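Local coordinates for protein DNA-entry nuclease (Competence-specific nuclease) (Streptococcus agalactiae ILRI112, PDB 4QH0) that probably degrades DNA, and perhaps RNA, without sequence specificity, as a competence-associated nuclease of the His-Me finger clan with a bound magnesium ion, at residues T65-L70 with R169-V174; T41-D46 with H190-S195; A88-L93 with Q133-Q138. The protein carries 1 engineered substitution. All coordinates share one frame; numbering follows the deposited sequence.

Contact 1. Residues T65-L70 with R169-V174; sequences TANAML and RVRYRV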
ATOM      1  N   THR A  65      -5.732   2.028   8.731  1.00 23.83           N
ATOM      2  CA  THR A  65      -4.338   1.811   9.108  1.00 23.24           C
ATOM      3  C   THR A  65      -4.000   0.360   9.447  1.00 19.82           C
ATOM      4  O   THR A  65      -4.672  -0.281  10.257  1.00 20.01           O
ATOM      5  CB  THR A  65      -3.962   2.692  10.309  1.00 24.80           C
ATOM      6  OG1 THR A  65      -4.392   4.036  10.062  1.00 24.04           O
ATOM      7  CG2 THR A  65      -2.455   2.670  10.554  1.00 21.29           C
ATOM      8  N   ALA A  66      -2.943  -0.138   8.811  1.00 20.23           N
ATOM      9  CA  ALA A  66      -2.417  -1.467   9.086  1.00 21.78           C
ATOM     10  C   ALA A  66      -1.026  -1.358   9.695  1.00 18.32           C
ATOM     11  O   ALA A  66      -0.169  -0.649   9.174  1.00 22.05           O
ATOM     12  CB  ALA A  66      -2.372  -2.285   7.810  1.00 21.66           C
ATOM     13  N   ASN A  67      -0.818  -2.068  10.799  1.00 21.06           N
ATOM     14  CA  ASN A  67       0.477  -2.120  11.469  1.00 20.52           C
ATOM     15  C   ASN A  67       1.040  -3.530  11.492  1.00 17.23           C
ATOM     16  O   ASN A  67       0.297  -4.507  11.542  1.00 20.92           O
ATOM     17  CB  ASN A  67       0.364  -1.615  12.908  1.00 22.46           C
ATOM     18  CG  ASN A  67       0.354  -0.107  12.996  1.00 17.24           C
ATOM     19  OD1 ASN A  67       1.405   0.530  12.968  1.00 21.47           O
ATOM     20  ND2 ASN A  67      -0.833   0.475  13.113  1.00 18.11           N
ATOM     21  N   ALA A  68       2.362  -3.626  11.470  1.00 19.03           N
ATOM     22  CA  ALA A  68       3.021  -4.921  11.534  1.00 24.83           C
ATOM     23  C   ALA A  68       4.452  -4.800  12.043  1.00 19.52           C
ATOM     24  O   ALA A  68       5.081  -3.749  11.919  1.00 23.96           O
ATOM     25  CB  ALA A  68       3.006  -5.579  10.164  1.00 17.48           C
ATOM     26  N   MET A  69       4.938  -5.882  12.642  1.00 18.23           N
ATOM     27  CA  MET A  69       6.357  -6.064  12.906  1.00 18.94           C
ATOM     28  C   MET A  69       6.784  -7.287  12.113  1.00 19.43           C
ATOM     29  O   MET A  69       6.227  -8.370  12.285  1.00 18.68           O
ATOM     30  CB  MET A  69       6.627  -6.281  14.394  1.00 22.13           C
ATOM     31  CG  MET A  69       8.112  -6.301  14.745  1.00 24.00           C
ATOM     32  SD  MET A  69       8.870  -4.685  14.515  1.00 28.93           S
ATOM     33  CE  MET A  69      10.459  -4.910  15.305  1.00 36.79           C
ATOM     34  N   LEU A  70       7.771  -7.106  11.244  1.00 20.79           N
ATOM     35  CA  LEU A  70       8.110  -8.113  10.251  1.00 23.21           C
ATOM     36  C   LEU A  70       9.441  -8.779  10.544  1.00 19.99           C
ATOM     37  O   LEU A  70      10.442  -8.103  10.769  1.00 25.18           O
ATOM     38  CB  LEU A  70       8.169  -7.465   8.868  1.00 22.38           C
ATOM     39  CG  LEU A  70       6.923  -6.709   8.414  1.00 18.71           C
ATOM     40  CD1 LEU A  70       7.171  -6.099   7.045  1.00 19.57           C
ATOM     41  CD2 LEU A  70       5.706  -7.620   8.386  1.00 17.59           C
ATOM     42  N   ARG A 169      14.696  -7.051  11.464  1.00 24.35           N
ATOM     43  CA  ARG A 169      13.317  -6.912  11.921  1.00 22.32           C
ATOM     44  C   ARG A 169      12.825  -5.513  11.574  1.00 25.05           C
ATOM     45  O   ARG A 169      13.476  -4.524  11.907  1.00 27.54           O
ATOM     46  CB  ARG A 169      13.223  -7.153  13.429  1.00 23.56           C
ATOM     47  CG  ARG A 169      13.950  -8.405  13.888  1.00 26.07           C
ATOM     48  CD  ARG A 169      13.581  -8.801  15.312  1.00 30.55           C
ATOM     49  NE  ARG A 169      12.199  -9.275  15.407  1.00 34.40           N
ATOM     50  CZ  ARG A 169      11.240  -8.718  16.144  1.00 30.91           C
ATOM     51  NH1 ARG A 169      11.474  -7.645  16.889  1.00 29.21           N
ATOM     52  NH2 ARG A 169      10.028  -9.253  16.137  1.00 30.91           N
ATOM     53  N   VAL A 170      11.676  -5.439  10.910  1.00 22.15           N
ATOM     54  CA  VAL A 170      11.184  -4.188  10.342  1.00 22.66           C
ATOM     55  C   VAL A 170       9.798  -3.836  10.869  1.00 22.14           C
ATOM     56  O   VAL A 170       8.841  -4.580  10.667  1.00 23.32           O
ATOM     57  CB  VAL A 170      11.128  -4.277   8.802  1.00 23.00           C
ATOM     58  CG1 VAL A 170      10.602  -2.979   8.197  1.00 18.05           C
ATOM     59  CG2 VAL A 170      12.504  -4.594   8.247  1.00 18.05           C
ATOM     60  N   ARG A 171       9.703  -2.701  11.551  1.00 19.79           N
ATOM     61  CA  ARG A 171       8.410  -2.150  11.931  1.00 20.19           C
ATOM     62  C   ARG A 171       7.811  -1.489  10.701  1.00 20.37           C
ATOM     63  O   ARG A 171       8.497  -0.765   9.981  1.00 18.54           O
ATOM     64  CB  ARG A 171       8.562  -1.139  13.065  1.00 23.58           C
ATOM     65  CG  ARG A 171       7.247  -0.644  13.640  1.00 18.84           C
ATOM     66  CD  ARG A 171       6.464  -1.753  14.322  1.00 23.09           C
ATOM     67  NE  ARG A 171       5.348  -1.212  15.093  1.00 21.77           N
ATOM     68  CZ  ARG A 171       4.204  -0.787  14.565  1.00 25.53           C
ATOM     69  NH1 ARG A 171       4.006  -0.844  13.254  1.00 24.20           N
ATOM     70  NH2 ARG A 171       3.251  -0.305  15.350  1.00 22.91           N
ATOM     71  N   TYR A 172       6.528  -1.734  10.473  1.00 21.67           N
ATOM     72  CA  TYR A 172       5.906  -1.419   9.199  1.00 18.59           C
ATOM     73  C   TYR A 172       4.498  -0.893   9.417  1.00 16.58           C
ATOM     74  O   TYR A 172       3.766  -1.387  10.274  1.00 17.79           O
ATOM     75  CB  TYR A 172       5.886  -2.692   8.347  1.00 21.40           C
ATOM     76  CG  TYR A 172       5.509  -2.525   6.888  1.00 19.06           C
ATOM     77  CD1 TYR A 172       6.071  -1.527   6.102  1.00 19.84           C
ATOM     78  CD2 TYR A 172       4.619  -3.405   6.288  1.00 20.09           C
ATOM     79  CE1 TYR A 172       5.731  -1.392   4.768  1.00 19.40           C
ATOM     80  CE2 TYR A 172       4.276  -3.280   4.957  1.00 21.90           C
ATOM     81  CZ  TYR A 172       4.836  -2.277   4.201  1.00 22.87           C
ATOM     82  OH  TYR A 172       4.487  -2.165   2.875  1.00 23.29           O
ATOM     83  N   ARG A 173       4.127   0.124   8.647  1.00 20.58           N
ATOM     84  CA  ARG A 173       2.781   0.678   8.713  1.00 18.82           C
ATOM     85  C   ARG A 173       2.300   1.121   7.341  1.00 21.77           C
ATOM     86  O   ARG A 173       3.000   1.836   6.623  1.00 20.09           O
ATOM     87  CB  ARG A 173       2.722   1.858   9.684  1.00 20.41           C
ATOM     88  CG  ARG A 173       1.324   2.424   9.876  1.00 17.69           C
ATOM     89  CD  ARG A 173       1.326   3.603  10.830  1.00 22.58           C
ATOM     90  NE  ARG A 173       1.414   3.190  12.227  1.00 17.34           N
ATOM     91  CZ  ARG A 173       1.495   4.033  13.252  1.00 25.18           C
ATOM     92  NH1 ARG A 173       1.502   5.344  13.038  1.00 20.99           N
ATOM     93  NH2 ARG A 173       1.568   3.568  14.492  1.00 19.91           N
ATOM     94  N   VAL A 174       1.091   0.692   6.996  1.00 22.60           N
ATOM     95  CA  VAL A 174       0.482   1.018   5.715  1.00 17.40           C
ATOM     96  C   VAL A 174      -0.907   1.599   5.941  1.00 21.80           C
ATOM     97  O   VAL A 174      -1.778   0.942   6.513  1.00 18.33           O
ATOM     98  CB  VAL A 174       0.400  -0.220   4.806  1.00 16.24           C
ATOM     99  CG1 VAL A 174      -0.285   0.123   3.488  1.00 20.19           C
ATOM    100  CG2 VAL A 174       1.794  -0.763   4.547  1.00 16.90           C
TER
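Asn67 pushes its amide oxygen between two arginines of the adjacent strand, and OD1 collects three hydrogen bonds. Arg173 NE gives the shortest, 2.8 Å to Asn67 OD1, nearly straight at 174° and with the oxygen in the guanidinium plane. Arg171 grips the same atom end-on with both terminal nitrogens: NH1 lies 3.0 Å from Asn67 OD1, in the carbonyl plane on a lone pair, whereas NH2 sits well above that plane at 3.1 Å from OD1. Both guanidinium planes stand nearly at right angles to the amide, and each meets the oxygen at its edge. Arg171 reaches it because its chain leaves anti to the backbone N and then bends at CG (chi2 65°). Such a concentration of positive charge probably polarises the amide. Further along this face, Met69 SD packs 3.8 Å from Arg171 CD, and Met69 CE touches the guanidinium of Arg169, whose main partner is Asp71. Tyr52 packs against Asn67, Met69 and Arg171.

The backbones satisfy each other in alternation. Ala66, Ala68 and Leu70 form hydrogen-bonded pairs with Val174, Tyr172 and Val170, two bonds to a pair, as in Ala66 N to Val174 O at 2.8 Å and Tyr172 N to Ala68 O at 2.9 Å. Asn67 and Met69 turn their backbone groups to strand 52-54, Arg171 and Arg173 theirs to strand 188-195. On the other face Leu70 CD1 lies 3.8 Å from Tyr172 CD2, and helix 153-164 packs on both side chains. This is the regular register of interior strands in an antiparallel sheet, here the large sheet of the nuclease, with Asn67, Met69, Arg171 and Arg173 on one face and helix 153-164 against the other.

Contact 2. Residues T41-D46 with H190-S195; sequences TNLNAD and HLEAKS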
ATOM      1  N   THR A  41      10.218   8.351   9.418  1.00 24.59           N
ATOM      2  CA  THR A  41       8.999   7.965  10.118  1.00 22.78           C
ATOM      3  C   THR A  41       9.241   7.895  11.624  1.00 26.79           C
ATOM      4  O   THR A  41      10.360   7.644  12.072  1.00 24.85           O
ATOM      5  CB  THR A  41       8.468   6.606   9.618  1.00 20.19           C
ATOM      6  OG1 THR A  41       7.317   6.228  10.380  1.00 23.85           O
ATOM      7  CG2 THR A  41       9.526   5.526   9.745  1.00 17.58           C
ATOM      8  N   ASN A  42       8.181   8.126  12.394  1.00 23.10           N
ATOM      9  CA  ASN A  42       8.250   8.065  13.850  1.00 26.43           C
ATOM     10  C   ASN A  42       8.132   6.640  14.382  1.00 31.21           C
ATOM     11  O   ASN A  42       8.205   6.423  15.592  1.00 29.49           O
ATOM     12  CB  ASN A  42       7.145   8.923  14.473  1.00 27.54           C
ATOM     13  CG  ASN A  42       7.288  10.391  14.146  1.00 31.52           C
ATOM     14  OD1 ASN A  42       8.399  10.902  13.999  1.00 31.67           O
ATOM     15  ND2 ASN A  42       6.160  11.083  14.028  1.00 35.30           N
ATOM     16  N   LEU A  43       7.929   5.679  13.483  1.00 26.40           N
ATOM     17  CA  LEU A  43       7.880   4.273  13.866  1.00 26.04           C
ATOM     18  C   LEU A  43       9.155   3.889  14.596  1.00 28.98           C
ATOM     19  O   LEU A  43      10.248   4.194  14.136  1.00 31.42           O
ATOM     20  CB  LEU A  43       7.723   3.376  12.635  1.00 21.65           C
ATOM     21  CG  LEU A  43       6.377   3.384  11.908  1.00 19.21           C
ATOM     22  CD1 LEU A  43       6.436   2.453  10.704  1.00 14.56           C
ATOM     23  CD2 LEU A  43       5.251   2.976  12.838  1.00 19.50           C
ATOM     24  N   ASN A  44       9.004   3.224  15.737  1.00 30.86           N
ATOM     25  CA  ASN A  44      10.141   2.737  16.505  1.00 31.80           C
ATOM     26  C   ASN A  44      10.157   1.214  16.502  1.00 26.88           C
ATOM     27  O   ASN A  44       9.172   0.580  16.872  1.00 34.75           O
ATOM     28  CB  ASN A  44      10.080   3.270  17.940  1.00 41.39           C
ATOM     29  CG  ASN A  44       9.938   4.785  17.997  1.00 36.52           C
ATOM     30  OD1 ASN A  44      10.880   5.522  17.697  1.00 38.18           O
ATOM     31  ND2 ASN A  44       8.757   5.256  18.385  1.00 32.08           N
ATOM     32  N   ALA A  45      11.273   0.635  16.069  1.00 34.24           N
ATOM     33  CA  ALA A  45      11.411  -0.818  15.991  1.00 37.83           C
ATOM     34  C   ALA A  45      12.061  -1.384  17.253  1.00 46.16           C
ATOM     35  O   ALA A  45      13.282  -1.530  17.320  1.00 49.76           O
ATOM     36  CB  ALA A  45      12.228  -1.200  14.769  1.00 34.54           C
ATOM     37  N   ASP A  46      11.236  -1.718  18.242  1.00 36.76           N
ATOM     38  CA  ASP A  46      11.734  -2.175  19.536  1.00 38.83           C
ATOM     39  C   ASP A  46      11.921  -3.691  19.553  1.00 44.80           C
ATOM     40  O   ASP A  46      11.062  -4.440  19.086  1.00 39.07           O
ATOM     41  CB  ASP A  46      10.776  -1.752  20.652  1.00 36.60           C
ATOM     42  CG  ASP A  46      11.420  -1.805  22.026  1.00 43.84           C
ATOM     43  OD1 ASP A  46      11.454  -2.898  22.630  1.00 41.36           O
ATOM     44  OD2 ASP A  46      11.890  -0.750  22.506  1.00 40.44           O
ATOM     45  N   HIS A 190      -0.062   5.300   2.050  1.00 21.14           N
ATOM     46  CA  HIS A 190       1.002   5.801   2.909  1.00 21.01           C
ATOM     47  C   HIS A 190       1.801   4.628   3.468  1.00 20.94           C
ATOM     48  O   HIS A 190       1.257   3.800   4.195  1.00 17.32           O
ATOM     49  CB  HIS A 190       0.389   6.628   4.043  1.00 21.81           C
ATOM     50  CG  HIS A 190       1.387   7.302   4.928  1.00 22.24           C
ATOM     51  ND1 HIS A 190       1.039   7.896   6.120  1.00 20.01           N
ATOM     52  CD2 HIS A 190       2.726   7.486   4.796  1.00 21.09           C
ATOM     53  CE1 HIS A 190       2.115   8.413   6.689  1.00 22.15           C
ATOM     54  NE2 HIS A 190       3.149   8.175   5.903  1.00 20.40           N
ATOM     55  N   LEU A 191       3.083   4.558   3.116  1.00 19.35           N
ATOM     56  CA  LEU A 191       3.960   3.477   3.571  1.00 19.83           C
ATOM     57  C   LEU A 191       5.065   4.022   4.462  1.00 16.59           C
ATOM     58  O   LEU A 191       5.759   4.964   4.092  1.00 23.85           O
ATOM     59  CB  LEU A 191       4.603   2.754   2.382  1.00 18.87           C
ATOM     60  CG  LEU A 191       3.743   2.442   1.154  1.00 20.44           C
ATOM     61  CD1 LEU A 191       4.595   1.797   0.076  1.00 16.95           C
ATOM     62  CD2 LEU A 191       2.567   1.550   1.500  1.00 16.17           C
ATOM     63  N   GLU A 192       5.233   3.407   5.628  1.00 21.52           N
ATOM     64  CA  GLU A 192       6.308   3.758   6.546  1.00 18.99           C
ATOM     65  C   GLU A 192       7.003   2.489   7.007  1.00 16.04           C
ATOM     66  O   GLU A 192       6.353   1.482   7.264  1.00 21.09           O
ATOM     67  CB  GLU A 192       5.758   4.505   7.762  1.00 23.08           C
ATOM     68  CG  GLU A 192       4.728   5.566   7.429  1.00 21.04           C
ATOM     69  CD  GLU A 192       4.164   6.236   8.661  1.00 19.68           C
ATOM     70  OE1 GLU A 192       4.955   6.699   9.508  1.00 25.37           O
ATOM     71  OE2 GLU A 192       2.925   6.300   8.784  1.00 25.61           O
ATOM     72  N   ALA A 193       8.326   2.538   7.110  1.00 18.56           N
ATOM     73  CA  ALA A 193       9.092   1.389   7.568  1.00 18.86           C
ATOM     74  C   ALA A 193      10.345   1.830   8.299  1.00 20.59           C
ATOM     75  O   ALA A 193      10.927   2.857   7.974  1.00 22.99           O
ATOM     76  CB  ALA A 193       9.463   0.499   6.397  1.00 20.11           C
ATOM     77  N   LYS A 194      10.750   1.046   9.293  1.00 22.36           N
ATOM     78  CA  LYS A 194      12.017   1.265   9.978  1.00 23.72           C
ATOM     79  C   LYS A 194      12.554  -0.051  10.524  1.00 22.32           C
ATOM     80  O   LYS A 194      11.880  -0.726  11.297  1.00 22.57           O
ATOM     81  CB  LYS A 194      11.862   2.280  11.113  1.00 27.70           C
ATOM     82  CG  LYS A 194      13.196   2.799  11.654  1.00 30.93           C
ATOM     83  CD  LYS A 194      13.021   3.808  12.785  1.00 30.14           C
ATOM     84  CE  LYS A 194      12.328   5.082  12.318  1.00 35.21           C
ATOM     85  NZ  LYS A 194      12.102   6.069  13.416  1.00 26.71           N
ATOM     86  N   SER A 195      13.763  -0.414  10.108  1.00 27.57           N
ATOM     87  CA  SER A 195      14.416  -1.615  10.614  1.00 23.83           C
ATOM     88  C   SER A 195      14.983  -1.352  12.003  1.00 31.17           C
ATOM     89  O   SER A 195      15.096  -0.204  12.428  1.00 30.62           O
ATOM     90  CB  SER A 195      15.527  -2.070   9.667  1.00 22.72           C
ATOM     91  OG  SER A 195      16.524  -1.075   9.518  1.00 29.10           O
TER
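Glu192 is the first residue of 190-195 to meet the 41-46 loop: Thr41 OG1 donates to its OE1 at 2.6 Å, reaching the carboxylate on its anti side, somewhat out of plane. The hydroxyl is used twice, since Leu43 N points straight at Thr41 OG1 from 3.2 Å and closes an ST turn. Glu192 CB, lower down the side chain, packs 3.7 Å from Leu43 CD1. At Ala193 the backbone takes over, with the carbonyl oxygen against Thr41 CG2. Lys194 follows and reaches into the bend of the loop. Its chain is extended as far as CD and then kinks (chi3 -65°), which carries NZ to 2.7 Å from Thr41 O; a weak bond to Leu43 O, also 2.7 Å from NZ, and a long, weak ion pair with Glu201 add to it. Ala45 CB rests 3.5 Å from Lys194 O and also meets the carbonyl of Ser195, where the contact ends. The loop thus lies over one face of strand 188-195, which runs between strands 170-177 and 201-207; Leu43 extends across to Arg171 and Arg173, while Leu191, on the opposite face, packs against helix 153-164.

Contact 3. Residues A88-L93 with Q133-Q138; sequences ANWKPL and QNVVTQ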
ATOM      1  N   ALA A  88     -13.100 -15.932  -5.091  1.00 41.11           N
ATOM      2  CA  ALA A  88     -12.843 -15.476  -6.450  1.00 39.62           C
ATOM      3  C   ALA A  88     -13.819 -14.377  -6.860  1.00 35.58           C
ATOM      4  O   ALA A  88     -13.514 -13.550  -7.720  1.00 38.15           O
ATOM      5  CB  ALA A  88     -12.933 -16.643  -7.418  1.00 41.67           C
ATOM      6  N   ASN A  89     -14.992 -14.374  -6.236  1.00 36.81           N
ATOM      7  CA  ASN A  89     -16.042 -13.424  -6.578  1.00 40.88           C
ATOM      8  C   ASN A  89     -15.883 -12.084  -5.865  1.00 42.24           C
ATOM      9  O   ASN A  89     -16.357 -11.057  -6.353  1.00 42.44           O
ATOM     10  CB  ASN A  89     -17.410 -14.014  -6.231  1.00 44.33           C
ATOM     11  CG  ASN A  89     -17.540 -15.467  -6.640  1.00 52.78           C
ATOM     12  OD1 ASN A  89     -17.171 -15.848  -7.752  1.00 46.68           O
ATOM     13  ND2 ASN A  89     -18.057 -16.293  -5.733  1.00 54.10           N
ATOM     14  N   TRP A  90     -15.221 -12.094  -4.710  1.00 38.93           N
ATOM     15  CA  TRP A  90     -15.120 -10.899  -3.879  1.00 30.69           C
ATOM     16  C   TRP A  90     -14.340  -9.788  -4.562  1.00 30.08           C
ATOM     17  O   TRP A  90     -13.346 -10.037  -5.244  1.00 35.14           O
ATOM     18  CB  TRP A  90     -14.460 -11.226  -2.541  1.00 34.08           C
ATOM     19  CG  TRP A  90     -14.487 -10.081  -1.567  1.00 35.78           C
ATOM     20  CD1 TRP A  90     -15.487  -9.775  -0.692  1.00 32.14           C
ATOM     21  CD2 TRP A  90     -13.466  -9.092  -1.371  1.00 26.15           C
ATOM     22  NE1 TRP A  90     -15.153  -8.659   0.038  1.00 26.23           N
ATOM     23  CE2 TRP A  90     -13.917  -8.223  -0.360  1.00 26.36           C
ATOM     24  CE3 TRP A  90     -12.216  -8.860  -1.951  1.00 23.77           C
ATOM     25  CZ2 TRP A  90     -13.163  -7.138   0.082  1.00 26.16           C
ATOM     26  CZ3 TRP A  90     -11.467  -7.785  -1.508  1.00 26.05           C
ATOM     27  CH2 TRP A  90     -11.943  -6.937  -0.503  1.00 23.38           C
ATOM     28  N   LYS A  91     -14.803  -8.559  -4.361  1.00 29.14           N
ATOM     29  CA  LYS A  91     -14.184  -7.386  -4.958  1.00 30.91           C
ATOM     30  C   LYS A  91     -14.107  -6.259  -3.930  1.00 28.69           C
ATOM     31  O   LYS A  91     -15.087  -5.984  -3.236  1.00 33.18           O
ATOM     32  CB  LYS A  91     -14.989  -6.942  -6.179  1.00 29.59           C
ATOM     33  CG  LYS A  91     -15.081  -8.006  -7.256  1.00 39.14           C
ATOM     34  CD  LYS A  91     -15.767  -7.491  -8.515  1.00 48.85           C
ATOM     35  CE  LYS A  91     -17.257  -7.229  -8.337  1.00 46.93           C
ATOM     36  NZ  LYS A  91     -17.859  -6.678  -9.590  1.00 47.68           N
ATOM     37  N   PRO A  92     -12.939  -5.602  -3.819  1.00 24.78           N
ATOM     38  CA  PRO A  92     -12.827  -4.528  -2.825  1.00 25.68           C
ATOM     39  C   PRO A  92     -13.694  -3.324  -3.172  1.00 30.74           C
ATOM     40  O   PRO A  92     -14.337  -3.309  -4.222  1.00 28.20           O
ATOM     41  CB  PRO A  92     -11.337  -4.166  -2.853  1.00 26.34           C
ATOM     42  CG  PRO A  92     -10.833  -4.667  -4.149  1.00 23.17           C
ATOM     43  CD  PRO A  92     -11.669  -5.843  -4.525  1.00 24.45           C
ATOM     44  N   LEU A  93     -13.717  -2.333  -2.290  1.00 27.72           N
ATOM     45  CA  LEU A  93     -14.597  -1.187  -2.453  1.00 29.31           C
ATOM     46  C   LEU A  93     -14.253  -0.377  -3.696  1.00 25.63           C
ATOM     47  O   LEU A  93     -13.086  -0.094  -3.965  1.00 23.58           O
ATOM     48  CB  LEU A  93     -14.540  -0.297  -1.212  1.00 27.70           C
ATOM     49  CG  LEU A  93     -15.091  -0.920   0.072  1.00 27.68           C
ATOM     50  CD1 LEU A  93     -14.811  -0.017   1.263  1.00 29.22           C
ATOM     51  CD2 LEU A  93     -16.586  -1.190  -0.053  1.00 29.10           C
ATOM     52  N   GLN A 133     -10.340  -6.291   5.060  1.00 21.92           N
ATOM     53  CA  GLN A 133      -9.727  -5.262   5.893  1.00 23.77           C
ATOM     54  C   GLN A 133      -8.331  -4.902   5.400  1.00 21.24           C
ATOM     55  O   GLN A 133      -7.752  -3.908   5.840  1.00 22.96           O
ATOM     56  CB  GLN A 133      -9.636  -5.732   7.346  1.00 25.51           C
ATOM     57  CG  GLN A 133     -10.967  -6.104   7.976  1.00 27.91           C
ATOM     58  CD  GLN A 133     -10.890  -6.151   9.489  1.00 36.48           C
ATOM     59  OE1 GLN A 133      -9.947  -6.702  10.057  1.00 48.44           O
ATOM     60  NE2 GLN A 133     -11.878  -5.562  10.150  1.00 35.66           N
ATOM     61  N   ASN A 134      -7.799  -5.714   4.491  1.00 20.68           N
ATOM     62  CA  ASN A 134      -6.416  -5.583   4.051  1.00 20.45           C
ATOM     63  C   ASN A 134      -6.284  -5.358   2.552  1.00 21.55           C
ATOM     64  O   ASN A 134      -5.174  -5.265   2.036  1.00 22.72           O
ATOM     65  CB  ASN A 134      -5.641  -6.838   4.454  1.00 20.45           C
ATOM     66  CG  ASN A 134      -4.142  -6.675   4.301  1.00 18.02           C
ATOM     67  OD1 ASN A 134      -3.531  -5.805   4.920  1.00 21.80           O
ATOM     68  ND2 ASN A 134      -3.540  -7.525   3.483  1.00 18.01           N
ATOM     69  N   VAL A 135      -7.412  -5.261   1.856  1.00 21.49           N
ATOM     70  CA  VAL A 135      -7.401  -5.116   0.407  1.00 21.82           C
ATOM     71  C   VAL A 135      -8.271  -3.951  -0.042  1.00 20.54           C
ATOM     72  O   VAL A 135      -9.428  -3.836   0.356  1.00 22.88           O
ATOM     73  CB  VAL A 135      -7.878  -6.406  -0.289  1.00 24.04           C
ATOM     74  CG1 VAL A 135      -7.832  -6.248  -1.804  1.00 21.70           C
ATOM     75  CG2 VAL A 135      -7.019  -7.591   0.137  1.00 22.49           C
ATOM     76  N   VAL A 136      -7.692  -3.095  -0.879  1.00 22.68           N
ATOM     77  CA  VAL A 136      -8.400  -1.971  -1.476  1.00 24.23           C
ATOM     78  C   VAL A 136      -8.294  -2.061  -2.994  1.00 27.14           C
ATOM     79  O   VAL A 136      -7.518  -2.856  -3.523  1.00 23.23           O
ATOM     80  CB  VAL A 136      -7.810  -0.611  -1.023  1.00 21.85           C
ATOM     81  CG1 VAL A 136      -8.115  -0.348   0.446  1.00 16.52           C
ATOM     82  CG2 VAL A 136      -6.309  -0.560  -1.279  1.00 23.00           C
ATOM     83  N   THR A 137      -9.080  -1.249  -3.690  1.00 22.06           N
ATOM     84  CA  THR A 137      -8.936  -1.098  -5.127  1.00 22.75           C
ATOM     85  C   THR A 137      -7.721  -0.218  -5.398  1.00 21.08           C
ATOM     86  O   THR A 137      -7.691   0.946  -5.001  1.00 24.56           O
ATOM     87  CB  THR A 137     -10.195  -0.466  -5.743  1.00 24.55           C
ATOM     88  OG1 THR A 137     -11.333  -1.275  -5.426  1.00 20.43           O
ATOM     89  CG2 THR A 137     -10.067  -0.344  -7.261  1.00 26.39           C
ATOM     90  N   GLN A 138      -6.720  -0.789  -6.061  1.00 22.95           N
ATOM     91  CA  GLN A 138      -5.463  -0.096  -6.315  1.00 25.99           C
ATOM     92  C   GLN A 138      -5.072  -0.205  -7.779  1.00 22.58           C
ATOM     93  O   GLN A 138      -5.233  -1.256  -8.393  1.00 31.30           O
ATOM     94  CB  GLN A 138      -4.351  -0.679  -5.440  1.00 22.12           C
ATOM     95  CG  GLN A 138      -3.037   0.080  -5.528  1.00 20.10           C
ATOM     96  CD  GLN A 138      -1.995  -0.449  -4.564  1.00 22.59           C
ATOM     97  OE1 GLN A 138      -1.987  -1.634  -4.237  1.00 24.02           O
ATOM     98  NE2 GLN A 138      -1.116   0.430  -4.097  1.00 17.21           N
TER
HETATM   99  O   HOH W   1     -10.842   0.354  -2.206  1.00 27.08           O
HETATM  100  O   HOH W   2     -11.949  -2.423   0.156  1.00 33.03           O
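The indole of Trp90 has Pro92 N over one face, 3.5 Å above the ring plane and displaced toward the rim, while its edge is turned to Val135: CZ3 lies 4.0 Å from Val135 CG1, close to the plane of the ring. Val135 belongs to strand 135-139, which pairs antiparallel with strand 108-112, a two-stranded arrangement consistent with the beta-beta part of the beta-beta-alpha-metal motif that defines the His-Me finger nucleases. Trp90 sets its CG anti to the backbone N (chi1 -172°), which swings the ring back beside the chain that follows it, so that Pro92 is flanked by the indole and the strand. Pro132 adds to the packing around the tryptophan.

Pro92 is the hydrophobic centre of the contact. Its CG sits 4.1 Å from Val135 CG1, and its CB rests on the backbone between Val135 and Val136, 3.7 Å from Val135 O. The strand is bonded on its other side: Asn134, Val136 and Gln138 pair by backbone with Leu113, Gly111 and Asp109. Val135 O and Thr137 N face the loop instead, and there the two backbones are joined through water rather than directly. One water bridges Leu93 N and Val135 O, and another joins Leu93 O to Thr137 N. Leu93 O has a second donor, the hydroxyl of Thr137: OG1 lies 2.6 Å from that oxygen and approaches from above the carbonyl plane, 48° out of it.

Overall arrangement
Contacts 1 and 2 belong to one large antiparallel sheet, their centres about 7 Å apart. Strands 170-177 and 188-195 follow each other in the chain and pair directly, with Arg173 O 2.9 Å from Glu192 N and Arg171 N equally far from Lys194 O. Contact 3 is built on a separate two-stranded sheet; its centre lies about 20 Å from that of contact 1 and 25 Å from that of contact 2, across the middle of the chain from the latter. The bound magnesium ion is near contacts 1 and 3, about 8 Å from the side chain of Tyr172 and about 9 Å from that of Val136. Along the sequence the contacts nest, 3 inside 1 inside 2.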